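Local coordinates for gingipain R2 Pro-Domain (Porphyromonas gingivalis, PDB 4IEF), which probably keeps the Arg-specific cysteine protease gingipain R2 latent and assists its folding, as propeptides of secreted proteases commonly do, at residues Val40-Lys44 with Gly45-Val49. Sequence-based numbering, arbitrary orientation.
Sequences VQTSK and GVAQV
Thr-42 and Gly-45 close a beta hairpin with a two-residue loop, Ser-43 and Lys-44, at the corners of a type I turn. Two donors of Thr-42 converge on one acceptor: OG1 lies 2.6 Å from Gly-45 O, tilted 23° from the carbonyl plane, while the backbone N adds a weak bond to the same oxygen. Chi1 of 79° sets OG1 between the backbone N and carbonyl carbon, aimed across the turn, and leaves CG2 to meet Ala-47 CB at 3.6 Å. In return, Gly-45 N reaches Thr-42 O at 3.1 Å, but from well above the carbonyl plane. The next hydrogen-bonded pair is straighter: Val-40 N to Ala-47 O measures 2.8 Å with 165° at the hydrogen, and Ala-47 N returns a bond to Val-40 O.

Packing is tight on the face bearing Val-40, Thr-42 and Ala-47. At its far end Val-40 CG1 meets Val-49 CG2 at 3.7 Å, the two side chains crossing at about a right angle. The other face is loose and solvent-exposed: Gln-41 and Val-46 form a non-hydrogen-bonded pair, and the Gln-41 side chain does not touch residues 45-49.

Strands 36-42 and 45-51 form a beta hairpin packed against loop residues Ala-99, Tyr-116 and Tyr-118, with Tyr-118 OH hydrogen-bonded to Thr-42 OG1; backbone bonds of Gln-48 also join its second strand to Leu-97 and Ala-99. The centre of this contact lies about 23 Å from the centre of the chain.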
loop_
_atom_site.group_PDB
_atom_site.type_symbol
_atom_site.label_atom_id
_atom_site.label_comp_id
_atom_site.label_asym_id
_atom_site.label_seq_id
_atom_site.Cartn_x
_atom_site.Cartn_y
_atom_site.Cartn_z
ATOM N N VAL A 40 0.578 25.465 21.922
ATOM C CA VAL A 40 0.579 26.171 20.637
ATOM C C VAL A 40 0.037 27.602 20.830
ATOM O O VAL A 40 -0.773 27.854 21.724
ATOM C CB VAL A 40 -0.182 25.421 19.501
ATOM C CG1 VAL A 40 0.505 24.115 19.117
ATOM C CG2 VAL A 40 -1.642 25.180 19.852
ATOM N N GLN A 41 0.464 28.504 19.942
ATOM C CA GLN A 41 0.079 29.908 19.910
ATOM C C GLN A 41 -1.288 30.091 19.272
ATOM O O GLN A 41 -1.487 29.694 18.122
ATOM C CB GLN A 41 1.132 30.728 19.135
ATOM C CG GLN A 41 0.990 32.239 19.320
ATOM C CD GLN A 41 2.204 32.997 18.853
ATOM O OE1 GLN A 41 2.672 32.849 17.717
ATOM N NE2 GLN A 41 2.721 33.857 19.713
ATOM N N THR A 42 -2.229 30.700 20.010
ATOM C CA THR A 42 -3.548 30.979 19.441
ATOM C C THR A 42 -3.991 32.398 19.828
ATOM O O THR A 42 -3.377 33.020 20.695
ATOM C CB THR A 42 -4.611 29.921 19.835
ATOM O OG1 THR A 42 -5.096 30.157 21.153
ATOM C CG2 THR A 42 -4.135 28.484 19.688
ATOM N N SER A 43 -5.081 32.882 19.204
ATOM C CA SER A 43 -5.697 34.186 19.473
ATOM C C SER A 43 -6.221 34.281 20.910
ATOM O O SER A 43 -6.291 35.382 21.454
ATOM C CB SER A 43 -6.837 34.444 18.493
ATOM O OG SER A 43 -7.813 33.414 18.547
ATOM N N LYS A 44 -6.583 33.132 21.523
ATOM C CA LYS A 44 -7.085 33.052 22.902
ATOM C C LYS A 44 -5.948 32.721 23.899
ATOM O O LYS A 44 -6.216 32.416 25.059
ATOM C CB LYS A 44 -8.215 32.008 23.004
ATOM C CG LYS A 44 -9.507 32.411 22.308
ATOM C CD LYS A 44 -10.570 31.325 22.438
ATOM C CE LYS A 44 -11.807 31.615 21.619
ATOM N NZ LYS A 44 -12.622 32.729 22.182
ATOM N N GLY A 45 -4.700 32.810 23.438
ATOM C CA GLY A 45 -3.514 32.516 24.234
ATOM C C GLY A 45 -2.943 31.146 23.935
ATOM O O GLY A 45 -3.195 30.587 22.864
ATOM N N VAL A 46 -2.170 30.587 24.877
ATOM C CA VAL A 46 -1.559 29.263 24.716
ATOM C C VAL A 46 -2.617 28.186 24.890
ATOM O O VAL A 46 -3.258 28.104 25.942
ATOM C CB VAL A 46 -0.354 29.023 25.664
ATOM C CG1 VAL A 46 0.209 27.608 25.512
ATOM C CG2 VAL A 46 0.723 30.047 25.407
ATOM N N ALA A 47 -2.789 27.373 23.848
ATOM C CA ALA A 47 -3.723 26.259 23.816
ATOM C C ALA A 47 -2.948 24.945 23.743
ATOM O O ALA A 47 -1.771 24.948 23.375
ATOM C CB ALA A 47 -4.665 26.402 22.637
ATOM N N GLN A 48 -3.593 23.831 24.108
ATOM C CA GLN A 48 -2.941 22.523 24.142
ATOM C C GLN A 48 -3.402 21.601 23.026
ATOM O O GLN A 48 -4.604 21.447 22.799
ATOM C CB GLN A 48 -3.176 21.835 25.505
ATOM C CG GLN A 48 -2.653 22.608 26.725
ATOM C CD GLN A 48 -1.170 22.904 26.684
ATOM O OE1 GLN A 48 -0.347 22.056 26.328
ATOM N NE2 GLN A 48 -0.794 24.122 27.050
ATOM N N VAL A 49 -2.432 20.981 22.334
ATOM C CA VAL A 49 -2.687 19.987 21.295
ATOM C C VAL A 49 -2.481 18.615 21.969
ATOM O O VAL A 49 -1.345 18.260 22.292
ATOM C CB VAL A 49 -1.836 20.156 19.999
ATOM C CG1 VAL A 49 -2.048 18.987 19.036
ATOM C CG2 VAL A 49 -2.137 21.472 19.304
#